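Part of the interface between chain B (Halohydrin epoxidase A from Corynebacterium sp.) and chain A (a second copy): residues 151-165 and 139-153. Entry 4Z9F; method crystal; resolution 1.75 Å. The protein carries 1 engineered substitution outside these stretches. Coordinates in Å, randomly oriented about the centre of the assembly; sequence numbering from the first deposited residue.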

# COMPACT_ATOMS: atom_id res chain seq x y z
N ARG B 151 14.82 0.50 -6.95
CA ARG B 151 13.68 1.28 -7.42
C ARG B 151 12.81 1.73 -6.26
O ARG B 151 12.30 2.85 -6.26
CB ARG B 151 12.84 0.47 -8.41
CG ARG B 151 13.55 0.13 -9.71
CD ARG B 151 13.83 1.40 -10.52
NE ARG B 151 14.15 1.08 -11.91
CZ ARG B 151 14.44 1.99 -12.84
NH1 ARG B 151 14.71 1.59 -14.08
NH2 ARG B 151 14.48 3.28 -12.53
N ALA B 152 12.63 0.85 -5.26
CA ALA B 152 11.78 1.18 -4.12
C ALA B 152 12.36 2.34 -3.32
O ALA B 152 11.62 3.18 -2.79
CB ALA B 152 11.61 -0.05 -3.22
N ALA B 153 13.70 2.41 -3.22
CA ALA B 153 14.32 3.56 -2.54
C ALA B 153 13.95 4.88 -3.21
O ALA B 153 13.63 5.85 -2.52
CB ALA B 153 15.84 3.40 -2.51
N THR B 154 13.99 4.93 -4.55
CA THR B 154 13.70 6.19 -5.25
C THR B 154 12.22 6.53 -5.18
O THR B 154 11.86 7.72 -5.09
CB THR B 154 14.19 6.08 -6.69
OG1 THR B 154 15.61 5.89 -6.66
CG2 THR B 154 13.86 7.34 -7.51
N VAL B 155 11.34 5.53 -5.19
CA VAL B 155 9.92 5.81 -4.96
C VAL B 155 9.75 6.43 -3.57
O VAL B 155 9.07 7.45 -3.41
CB VAL B 155 9.06 4.55 -5.14
CG1 VAL B 155 7.59 4.82 -4.75
CG2 VAL B 155 9.12 4.04 -6.61
N ALA B 156 10.39 5.84 -2.56
CA ALA B 156 10.31 6.40 -1.22
C ALA B 156 10.95 7.79 -1.14
O ALA B 156 10.52 8.62 -0.33
CB ALA B 156 10.97 5.45 -0.22
N LEU B 157 11.96 8.06 -1.98
CA LEU B 157 12.56 9.40 -2.04
C LEU B 157 11.54 10.43 -2.51
O LEU B 157 11.43 11.52 -1.94
CB LEU B 157 13.77 9.38 -2.97
CG LEU B 157 14.42 10.74 -3.26
CD1 LEU B 157 15.19 11.21 -2.04
CD2 LEU B 157 15.34 10.64 -4.48
N VAL B 158 10.80 10.10 -3.56
CA VAL B 158 9.74 10.97 -4.05
C VAL B 158 8.72 11.25 -2.95
O VAL B 158 8.39 12.40 -2.64
CB VAL B 158 9.07 10.35 -5.29
CG1 VAL B 158 7.76 11.07 -5.59
CG2 VAL B 158 10.00 10.45 -6.48
N GLU B 159 8.20 10.18 -2.32
CA GLU B 159 7.14 10.35 -1.32
C GLU B 159 7.63 11.18 -0.13
O GLU B 159 6.90 12.04 0.36
CB GLU B 159 6.64 8.99 -0.86
CG GLU B 159 6.02 8.17 -1.98
CD GLU B 159 5.59 6.79 -1.53
OE1 GLU B 159 4.73 6.21 -2.21
OE2 GLU B 159 6.11 6.28 -0.51
N SER B 160 8.85 10.94 0.33
CA SER B 160 9.34 11.66 1.49
C SER B 160 9.80 13.07 1.15
O SER B 160 9.46 14.03 1.85
CB SER B 160 10.49 10.91 2.16
OG SER B 160 11.00 11.72 3.19
N ALA B 161 10.59 13.23 0.08
CA ALA B 161 11.11 14.56 -0.22
C ALA B 161 10.00 15.53 -0.60
O ALA B 161 10.15 16.74 -0.40
CB ALA B 161 12.16 14.51 -1.32
N ALA B 162 8.88 15.02 -1.14
CA ALA B 162 7.79 15.90 -1.55
C ALA B 162 7.11 16.55 -0.35
O ALA B 162 6.49 17.60 -0.51
CB ALA B 162 6.74 15.12 -2.37
N LYS B 163 7.23 15.94 0.83
CA LYS B 163 6.68 16.54 2.04
C LYS B 163 7.26 17.93 2.29
O LYS B 163 6.60 18.77 2.89
CB LYS B 163 6.95 15.64 3.25
CG LYS B 163 6.43 14.20 3.14
CD LYS B 163 5.02 14.12 2.56
CE LYS B 163 4.41 12.72 2.77
NZ LYS B 163 3.20 12.50 1.91
N THR B 164 8.51 18.17 1.89
CA THR B 164 9.13 19.46 2.13
C THR B 164 9.34 20.28 0.87
O THR B 164 9.30 21.51 0.93
CB THR B 164 10.47 19.29 2.86
OG1 THR B 164 11.33 18.44 2.09
CG2 THR B 164 10.25 18.65 4.19
N LEU B 165 9.56 19.63 -0.28
CA LEU B 165 9.84 20.40 -1.48
C LEU B 165 8.58 20.96 -2.11
O LEU B 165 8.68 21.93 -2.87
CB LEU B 165 10.63 19.56 -2.50
CG LEU B 165 11.99 19.06 -2.02
CD1 LEU B 165 12.67 18.18 -3.07
CD2 LEU B 165 12.91 20.23 -1.64
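Chain A (139-153) KPLAYNPLYGPARAA

Small residues let helices pack closely, and this contact between two copies of one protein is a clear example. Helix 147-153 of chain A runs roughly antiparallel to helix 151-165 of chain B, at 145°, and the axes approach to 7.3 Å, with alanine methyls meeting between them. At the centre, B:Ala156 CB meets A:Ala152 CB at 3.5 Å, while B:Ala153 CB lies 4.3 Å from A:Ala153 CB. A:Pro149 fits beside them: its CB comes within 3.2 Å of B:Ala153 O, its CG within 3.8 Å of B:Leu157 CB, and its O receives a CA-H...O contact from B:Ala153 CA at 3.4 Å.

Before its helix, chain A is loop, with a type I beta turn from A:Leu141 to A:Asn144, and this segment follows the later turns of the chain B helix. A:Pro140 CG rests 3.7 Å from B:Glu159 CB, and A:Ala142 CB 3.5 Å from B:Lys163 CB. Here the contact turns polar. B:Ser160 OG donates a hydrogen bond to A:Leu141 O at 2.9 Å, the same carbonyl that accepts A:Asn144 N (3.1 Å) within the turn. Farther out, one water donates to A:Ala142 O (2.6 Å) and B:Ser160 O (3.0 Å) and accepts from B:Thr164 OG1 (2.8 Å), bridging the chains.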

# COMPACT_ATOMS: atom_id res chain seq x y z
N LYS A 139 5.91 3.97 5.07
CA LYS A 139 5.18 5.22 5.05
C LYS A 139 6.13 6.38 5.30
O LYS A 139 6.87 6.39 6.31
CB LYS A 139 4.03 5.22 6.06
CG LYS A 139 2.79 4.46 5.54
CD LYS A 139 2.24 5.10 4.25
CE LYS A 139 0.87 4.55 3.87
NZ LYS A 139 0.91 3.13 3.38
N PRO A 140 6.15 7.37 4.42
CA PRO A 140 7.18 8.41 4.48
C PRO A 140 6.93 9.40 5.60
O PRO A 140 5.81 9.58 6.09
CB PRO A 140 7.06 9.10 3.12
CG PRO A 140 5.63 8.91 2.73
CD PRO A 140 5.21 7.57 3.30
N LEU A 141 8.00 10.09 5.97
CA LEU A 141 7.96 11.19 6.92
C LEU A 141 8.88 12.29 6.43
O LEU A 141 9.98 12.01 5.94
CB LEU A 141 8.40 10.74 8.32
CG LEU A 141 7.47 9.79 9.07
CD1 LEU A 141 8.11 9.31 10.39
CD2 LEU A 141 6.16 10.50 9.37
N ALA A 142 8.45 13.54 6.60
CA ALA A 142 9.21 14.67 6.05
C ALA A 142 10.66 14.70 6.52
O ALA A 142 11.56 15.09 5.76
CB ALA A 142 8.51 15.98 6.42
N TYR A 143 10.93 14.30 7.75
CA TYR A 143 12.30 14.49 8.21
C TYR A 143 13.19 13.27 8.02
O TYR A 143 14.34 13.30 8.45
CB TYR A 143 12.34 14.94 9.68
CG TYR A 143 11.37 14.22 10.57
CD1 TYR A 143 11.37 12.83 10.66
CD2 TYR A 143 10.50 14.94 11.38
CE1 TYR A 143 10.50 12.17 11.50
CE2 TYR A 143 9.62 14.30 12.22
CZ TYR A 143 9.62 12.91 12.28
OH TYR A 143 8.73 12.28 13.12
N ASN A 144 12.73 12.24 7.31
CA ASN A 144 13.56 11.09 6.97
C ASN A 144 13.69 10.89 5.46
O ASN A 144 13.39 9.80 4.96
CB ASN A 144 13.02 9.81 7.62
CG ASN A 144 12.79 9.93 9.13
OD1 ASN A 144 11.65 9.83 9.60
ND2 ASN A 144 13.86 10.11 9.89
N PRO A 145 14.14 11.90 4.70
CA PRO A 145 14.16 11.75 3.23
C PRO A 145 15.33 10.95 2.67
O PRO A 145 15.32 10.66 1.47
CB PRO A 145 14.23 13.21 2.74
CG PRO A 145 14.95 13.92 3.81
CD PRO A 145 14.53 13.26 5.11
N LEU A 146 16.34 10.60 3.47
CA LEU A 146 17.39 9.69 3.02
C LEU A 146 17.28 8.33 3.70
O LEU A 146 17.33 7.28 3.05
CB LEU A 146 18.79 10.26 3.32
CG LEU A 146 19.11 11.54 2.56
CD1 LEU A 146 20.48 12.06 2.93
CD2 LEU A 146 19.04 11.28 1.07
N TYR A 147 17.19 8.37 5.03
CA TYR A 147 16.89 7.20 5.84
C TYR A 147 15.70 6.41 5.29
O TYR A 147 15.76 5.18 5.19
CB TYR A 147 16.64 7.69 7.27
CG TYR A 147 16.39 6.65 8.33
CD1 TYR A 147 15.10 6.45 8.82
CD2 TYR A 147 17.43 5.97 8.94
CE1 TYR A 147 14.85 5.54 9.83
CE2 TYR A 147 17.19 5.05 9.95
CZ TYR A 147 15.89 4.85 10.39
OH TYR A 147 15.65 3.94 11.41
N GLY A 148 14.61 7.10 4.95
CA GLY A 148 13.42 6.47 4.42
C GLY A 148 13.68 5.63 3.18
O GLY A 148 13.37 4.43 3.15
N PRO A 149 14.25 6.25 2.14
CA PRO A 149 14.64 5.46 0.94
C PRO A 149 15.47 4.22 1.25
O PRO A 149 15.17 3.12 0.75
CB PRO A 149 15.40 6.49 0.11
CG PRO A 149 14.64 7.77 0.35
CD PRO A 149 14.29 7.70 1.86
N ALA A 150 16.49 4.36 2.10
CA ALA A 150 17.34 3.22 2.41
C ALA A 150 16.57 2.14 3.16
O ALA A 150 16.78 0.95 2.92
CB ALA A 150 18.56 3.68 3.21
N ARG A 151 15.66 2.54 4.06
CA ARG A 151 14.82 1.56 4.73
C ARG A 151 13.83 0.91 3.76
O ARG A 151 13.57 -0.29 3.84
CB ARG A 151 14.06 2.21 5.89
CG ARG A 151 14.92 2.66 7.05
CD ARG A 151 15.53 1.46 7.80
NE ARG A 151 16.00 1.83 9.13
CZ ARG A 151 16.71 1.05 9.94
NH1 ARG A 151 17.07 1.49 11.13
NH2 ARG A 151 17.10 -0.16 9.55
N ALA A 152 13.25 1.70 2.85
CA ALA A 152 12.31 1.13 1.89
C ALA A 152 12.98 0.09 1.01
O ALA A 152 12.34 -0.88 0.59
CB ALA A 152 11.69 2.23 1.01
N ALA A 153 14.26 0.29 0.69
CA ALA A 153 14.98 -0.69 -0.12
C ALA A 153 14.96 -2.06 0.56
O ALA A 153 14.68 -3.08 -0.08
CB ALA A 153 16.42 -0.23 -0.36
O HOH W 1 11.29 15.89 3.27